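Local coordinates for protein glutamate racemase (Bacillus anthracis, PDB 2DWU) that belongs to the Asp/Glu/hydantoin racemase family of two-domain alpha/beta proteins and carries D-glutamic acid in its pocket, at residues B[150-155]-B[186-191]; B[164-169]-B[195-200]. All blocks are in the same frame, centred on the assembly; numbering follows the deposited sequence. Where two conformers were deposited one is given.

Contact 1: B[150-155]-B[186-191]; sequences TLATVV and LGCTHY. With DGL (D-glutamic acid), chain H.
Ala-152 sets its methyl against the His-190 imidazole: CB lies 4.0 Å from the ring centroid and 12° off the ring normal, a CH-pi contact over the middle of one face. Apolar packing continues from this point. Val-155 CG1 meets the edge of the imidazole, 3.9 Å from His-190 CD2, while its other branch, CG2, rests against the His-190 carbonyl oxygen. One turn earlier in the helix, Leu-151 CB touches Tyr-191 CE1 at 3.5 Å, and its CD1 extends over the rim of the phenol face. The opposite face is covered by Cys-188 CB, above the ring centre, so the phenol is enclosed from both sides.

The architecture is that of an alpha/beta fold with a parallel sheet: residues 188-191 make a type I turn just beyond strand 183-187, and helix 151-157 packs against the turn through the side chains of His-190 and Tyr-191.

Polar contacts split between the two aromatic residues. A water in the plane of the Tyr-191 ring joins the hydroxyl to the helix, 2.8 Å from Tyr-191 OH and accepting from Ala-152 N. On the imidazole, ND1 is hydrogen-bonded to Thr-189 OG1 and NE2 to Glu-156 farther along the helix; with a partner at each nitrogen, the rotation of the ring is fixed.

The turn also carries the ligand contacts. Thr-189 N donates to OXT of D-glutamic acid at 2.9 Å, nearly straight at 170°, and the ligand amine donates to Thr-189 OG1. Cys-188 SG, anti to the backbone N (chi1 177°), comes within 3.6 Å of the ligand CB, and also receives a weak bond from His-190 N.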
loop_
_atom_site.group_PDB
_atom_site.type_symbol
_atom_site.label_atom_id
_atom_site.label_comp_id
_atom_site.label_asym_id
_atom_site.label_seq_id
_atom_site.Cartn_x
_atom_site.Cartn_y
_atom_site.Cartn_z
ATOM N N THR B 150 15.459 14.295 -19.972
ATOM C CA THR B 150 15.230 13.788 -21.328
ATOM C C THR B 150 14.328 12.575 -21.414
ATOM O O THR B 150 13.878 12.199 -22.497
ATOM C CB THR B 150 16.555 13.409 -21.996
ATOM O OG1 THR B 150 17.526 14.418 -21.721
ATOM C CG2 THR B 150 16.385 13.280 -23.500
ATOM N N LEU B 151 14.031 11.968 -20.276
ATOM C CA LEU B 151 13.247 10.761 -20.309
ATOM C C LEU B 151 11.794 10.811 -20.710
ATOM O O LEU B 151 11.351 9.958 -21.474
ATOM C CB LEU B 151 13.428 9.967 -19.002
ATOM C CG LEU B 151 14.896 9.554 -18.734
ATOM C CD1 LEU B 151 14.903 8.635 -17.525
ATOM C CD2 LEU B 151 15.524 8.838 -19.943
ATOM N N ALA B 152 11.041 11.786 -20.219
ATOM C CA ALA B 152 9.630 11.839 -20.606
ATOM C C ALA B 152 9.478 12.088 -22.114
ATOM O O ALA B 152 8.641 11.453 -22.783
ATOM C CB ALA B 152 8.888 12.926 -19.789
ATOM N N THR B 153 10.315 12.971 -22.667
ATOM C CA THR B 153 10.235 13.247 -24.108
ATOM C C THR B 153 10.622 11.998 -24.883
ATOM O O THR B 153 10.017 11.679 -25.919
ATOM C CB THR B 153 11.155 14.420 -24.508
ATOM O OG1 THR B 153 10.852 15.554 -23.689
ATOM C CG2 THR B 153 10.922 14.807 -25.960
ATOM N N VAL B 154 11.608 11.265 -24.377
ATOM C CA VAL B 154 12.028 10.029 -25.017
ATOM C C VAL B 154 10.847 9.066 -25.078
ATOM O O VAL B 154 10.586 8.449 -26.107
ATOM C CB VAL B 154 13.227 9.366 -24.255
ATOM C CG1 VAL B 154 13.369 7.889 -24.625
ATOM C CG2 VAL B 154 14.508 10.106 -24.615
ATOM N N VAL B 155 10.113 8.954 -23.975
ATOM C CA VAL B 155 8.977 8.053 -23.932
ATOM C C VAL B 155 7.882 8.452 -24.929
ATOM O O VAL B 155 7.320 7.589 -25.586
ATOM C CB VAL B 155 8.390 7.987 -22.498
ATOM C CG1 VAL B 155 6.993 7.362 -22.506
ATOM C CG2 VAL B 155 9.304 7.131 -21.628
ATOM N N LEU B 186 10.158 5.643 -9.395
ATOM C CA LEU B 186 9.961 6.253 -10.714
ATOM C C LEU B 186 9.033 7.457 -10.488
ATOM O O LEU B 186 7.797 7.342 -10.589
ATOM C CB LEU B 186 9.300 5.247 -11.658
ATOM C CG LEU B 186 10.044 3.946 -11.882
ATOM C CD1 LEU B 186 9.307 3.100 -12.954
ATOM C CD2 LEU B 186 11.481 4.241 -12.352
ATOM N N GLY B 187 9.647 8.602 -10.185
ATOM C CA GLY B 187 8.923 9.821 -9.872
ATOM C C GLY B 187 8.431 10.666 -11.034
ATOM O O GLY B 187 8.490 11.892 -10.978
ATOM N N CYS B 188 7.903 9.993 -12.043
ATOM C CA CYS B 188 7.387 10.658 -13.236
ATOM C C CYS B 188 6.391 9.691 -13.886
ATOM O O CYS B 188 6.623 8.482 -13.920
ATOM C CB CYS B 188 8.532 10.946 -14.207
ATOM S SG CYS B 188 8.000 11.703 -15.782
ATOM N N THR B 189 5.303 10.250 -14.418
ATOM C CA THR B 189 4.251 9.469 -15.056
ATOM C C THR B 189 4.739 8.588 -16.192
ATOM O O THR B 189 4.178 7.528 -16.438
ATOM C CB THR B 189 3.172 10.386 -15.703
ATOM O OG1 THR B 189 3.815 11.385 -16.502
ATOM C CG2 THR B 189 2.300 11.054 -14.643
ATOM N N HIS B 190 5.770 9.038 -16.905
ATOM C CA HIS B 190 6.197 8.298 -18.078
ATOM C C HIS B 190 7.160 7.165 -17.836
ATOM O O HIS B 190 7.294 6.274 -18.682
ATOM C CB HIS B 190 6.885 9.246 -19.070
ATOM C CG HIS B 190 5.994 10.298 -19.653
ATOM N ND1 HIS B 190 5.230 11.152 -18.886
ATOM C CD2 HIS B 190 5.824 10.695 -20.936
ATOM C CE1 HIS B 190 4.635 12.037 -19.672
ATOM N NE2 HIS B 190 4.982 11.778 -20.921
ATOM N N TYR B 191 7.824 7.167 -16.682
ATOM C CA TYR B 191 8.860 6.168 -16.481
ATOM C C TYR B 191 8.492 4.697 -16.463
ATOM O O TYR B 191 9.346 3.864 -16.771
ATOM C CB TYR B 191 9.721 6.528 -15.259
ATOM C CG TYR B 191 10.415 7.890 -15.352
ATOM C CD1 TYR B 191 10.357 8.686 -16.517
ATOM C CD2 TYR B 191 11.087 8.411 -14.238
ATOM C CE1 TYR B 191 10.930 9.956 -16.556
ATOM C CE2 TYR B 191 11.665 9.687 -14.260
ATOM C CZ TYR B 191 11.579 10.459 -15.410
ATOM O OH TYR B 191 12.091 11.725 -15.349
HETATM N N DGL H . 3.539 14.142 -16.098
HETATM C CA DGL H . 4.884 14.724 -15.793
HETATM C C DGL H . 5.390 14.194 -14.498
HETATM O O DGL H . 6.304 14.732 -13.885
HETATM C CB DGL H . 5.877 14.379 -16.925
HETATM C CG DGL H . 5.586 15.332 -18.109
HETATM C CD DGL H . 5.770 16.770 -17.846
HETATM O OE1 DGL H . 6.870 17.303 -17.693
HETATM O OE2 DGL H . 4.668 17.480 -17.764
HETATM O OXT DGL H . 4.808 13.125 -14.026
HETATM O O HOH W 1 11.844 13.277 -17.722
#

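Contact 2: B[164-169]-B[195-200]; sequences YVTQQV and ESYIKK
Tyr-197 is the bump and helix 162-177 supplies the hollow. Val-165 CG1 fills the middle of one ring face, 3.5 Å from the centroid and only 9° off the normal, a CH-pi contact in which the methyl lies within 4.0 Å of all six ring carbons, nearest CE1 and CZ. Beside it, Thr-166 OG1 lies in the plane of the ring at the edge, 3.4 Å from Tyr-197 CE2. Its hydrogen bond goes elsewhere, to the carbonyl oxygen of Thr-162 one turn back in its own helix. Val-169 closes the hollow at the root of the side chain, with CG2 3.9 Å from Tyr-197 CB.

As Thr-162 also touches the tyrosine, the four residues around it sit at positions i, i+3, i+4 and i+7 of one helix, the classic hole of knobs-into-holes packing. The axes of segments 164-169 and 195-200 approach to 9.8 Å and cross at -51°. The two helices flank strand 183-187 in sequence, and helix 195-202 makes the beta-alpha-beta crossover from that strand to its neighbour 207-210.

Tyr-197 CG stands anti to the carbonyl carbon (chi1 -66°), which starts the side chain toward the earlier part of its helix, and the ring lies across the Val-165 side chain at about a right angle. The next residue provides a shallower fit. Val-169 CG1 approaches Ile-198 CG1 at 4.1 Å and also lies near the Tyr-197 carbonyl oxygen, so this one branch sits over the step between the two residues. Beyond it Ile-198 packs on Leu-173 and, toward the sheet, on Ile-208.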
loop_
_atom_site.group_PDB
_atom_site.type_symbol
_atom_site.label_atom_id
_atom_site.label_comp_id
_atom_site.label_asym_id
_atom_site.label_seq_id
_atom_site.Cartn_x
_atom_site.Cartn_y
_atom_site.Cartn_z
ATOM N N TYR B 164 18.476 4.404 -29.048
ATOM C CA TYR B 164 18.457 5.753 -28.506
ATOM C C TYR B 164 17.931 5.731 -27.078
ATOM O O TYR B 164 18.450 6.436 -26.201
ATOM C CB TYR B 164 17.560 6.656 -29.370
ATOM C CG TYR B 164 17.629 8.109 -28.971
ATOM C CD1 TYR B 164 16.556 8.735 -28.331
ATOM C CD2 TYR B 164 18.799 8.836 -29.168
ATOM C CE1 TYR B 164 16.658 10.064 -27.886
ATOM C CE2 TYR B 164 18.914 10.151 -28.728
ATOM C CZ TYR B 164 17.839 10.754 -28.088
ATOM O OH TYR B 164 17.978 12.042 -27.635
ATOM N N VAL B 165 16.901 4.927 -26.845
ATOM C CA VAL B 165 16.311 4.853 -25.507
ATOM C C VAL B 165 17.362 4.291 -24.543
ATOM O O VAL B 165 17.576 4.826 -23.456
ATOM C CB VAL B 165 15.032 3.967 -25.494
ATOM C CG1 VAL B 165 14.459 3.893 -24.060
ATOM C CG2 VAL B 165 13.953 4.567 -26.438
ATOM N N THR B 166 18.052 3.236 -24.956
ATOM C CA THR B 166 19.070 2.659 -24.093
ATOM C C THR B 166 20.157 3.675 -23.740
ATOM O O THR B 166 20.586 3.738 -22.595
ATOM C CB THR B 166 19.730 1.439 -24.740
ATOM O OG1 THR B 166 18.746 0.421 -24.955
ATOM C CG2 THR B 166 20.822 0.881 -23.834
ATOM N N GLN B 167 20.601 4.469 -24.716
ATOM C CA GLN B 167 21.631 5.455 -24.459
ATOM C C GLN B 167 21.157 6.555 -23.531
ATOM O O GLN B 167 21.908 7.008 -22.655
ATOM C CB GLN B 167 22.121 6.086 -25.767
ATOM C CG GLN B 167 23.553 6.576 -25.656
ATOM C CD GLN B 167 24.544 5.418 -25.478
ATOM O OE1 GLN B 167 24.650 4.546 -26.344
ATOM N NE2 GLN B 167 25.264 5.402 -24.359
ATOM N N GLN B 168 19.909 6.981 -23.720
ATOM C CA GLN B 168 19.358 8.052 -22.894
ATOM C C GLN B 168 19.124 7.579 -21.467
ATOM O O GLN B 168 19.347 8.339 -20.530
ATOM C CB GLN B 168 18.062 8.611 -23.505
ATOM C CG GLN B 168 18.311 9.469 -24.769
ATOM C CD GLN B 168 19.403 10.501 -24.577
ATOM O OE1 GLN B 168 19.320 11.341 -23.688
ATOM N NE2 GLN B 168 20.435 10.443 -25.406
ATOM N N VAL B 169 18.687 6.334 -21.308
ATOM C CA VAL B 169 18.474 5.791 -19.967
ATOM C C VAL B 169 19.843 5.622 -19.282
ATOM O O VAL B 169 19.995 5.922 -18.084
ATOM C CB VAL B 169 17.709 4.450 -20.018
ATOM C CG1 VAL B 169 17.738 3.755 -18.632
ATOM C CG2 VAL B 169 16.247 4.716 -20.428
ATOM N N GLU B 195 10.617 0.853 -17.683
ATOM C CA GLU B 195 11.020 -0.054 -16.619
ATOM C C GLU B 195 12.072 -1.081 -16.984
ATOM O O GLU B 195 13.056 -1.261 -16.241
ATOM C CB GLU B 195 9.816 -0.754 -15.988
ATOM C CG GLU B 195 10.254 -1.676 -14.853
ATOM C CD GLU B 195 9.110 -2.174 -13.993
ATOM O OE1 GLU B 195 8.027 -2.498 -14.543
ATOM O OE2 GLU B 195 9.302 -2.258 -12.757
ATOM N N SER B 196 11.893 -1.752 -18.120
ATOM C CA SER B 196 12.878 -2.746 -18.521
ATOM C C SER B 196 14.268 -2.179 -18.702
ATOM O O SER B 196 15.251 -2.809 -18.299
ATOM C CB SER B 196 12.451 -3.438 -19.810
ATOM O OG SER B 196 11.274 -4.179 -19.577
ATOM N N TYR B 197 14.360 -1.003 -19.312
ATOM C CA TYR B 197 15.655 -0.374 -19.555
ATOM C C TYR B 197 16.315 -0.015 -18.247
ATOM O O TYR B 197 17.512 -0.204 -18.064
ATOM C CB TYR B 197 15.504 0.914 -20.378
ATOM C CG TYR B 197 15.012 0.708 -21.786
ATOM C CD1 TYR B 197 13.654 0.772 -22.091
ATOM C CD2 TYR B 197 15.911 0.435 -22.812
ATOM C CE1 TYR B 197 13.208 0.568 -23.405
ATOM C CE2 TYR B 197 15.481 0.230 -24.113
ATOM C CZ TYR B 197 14.134 0.298 -24.403
ATOM O OH TYR B 197 13.714 0.098 -25.704
ATOM N N ILE B 198 15.517 0.531 -17.343
ATOM C CA ILE B 198 16.016 0.959 -16.045
ATOM C C ILE B 198 16.546 -0.211 -15.226
ATOM O O ILE B 198 17.636 -0.123 -14.636
ATOM C CB ILE B 198 14.898 1.720 -15.285
ATOM C CG1 ILE B 198 14.616 3.037 -16.026
ATOM C CG2 ILE B 198 15.323 2.001 -13.843
ATOM C CD1 ILE B 198 13.373 3.766 -15.518
ATOM N N LYS B 199 15.791 -1.299 -15.192
ATOM C CA LYS B 199 16.209 -2.489 -14.448
ATOM C C LYS B 199 17.530 -3.006 -14.990
ATOM O O LYS B 199 18.402 -3.423 -14.233
ATOM C CB LYS B 199 15.171 -3.602 -14.569
ATOM C CG LYS B 199 13.851 -3.287 -13.915
ATOM C CD LYS B 199 12.848 -4.423 -14.052
ATOM C CE LYS B 199 11.695 -4.211 -13.070
ATOM N NZ LYS B 199 10.653 -5.264 -13.165
ATOM N N LYS B 200 17.665 -3.000 -16.309
ATOM C CA LYS B 200 18.892 -3.472 -16.935
ATOM C C LYS B 200 20.082 -2.609 -16.526
ATOM O O LYS B 200 21.194 -3.110 -16.306
ATOM C CB LYS B 200 18.738 -3.448 -18.460
ATOM C CG LYS B 200 20.037 -3.674 -19.230
ATOM C CD LYS B 200 20.552 -5.096 -19.090
ATOM C CE LYS B 200 19.691 -6.061 -19.881
ATOM N NZ LYS B 200 18.246 -5.916 -19.530
#

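How the contacts relate
Contacts 1 and 2 form successive layers leading away from the pocket, their centres 11 Å apart. Helix 162-177 packs against both helix 195-202 and segment 150-155; on the latter, Val-154 CG1 meets Val-165 CG2 at 3.8 Å, and Thr-150 CG2 lies against Gln-168 OE1. A second junction runs through the strand, where Leu-186 CD2 is 3.7 Å from Ile-198 CD1. Leu-194, between 186-191 and 195-200, touches Leu-151, Val-155 and Val-165, and thus both contacts. The segments alternate along the chain. Contact 1 includes direct partners of D-glutamic acid, whereas the Ile-198 side chain in contact 2 is about 13 Å from the ligand.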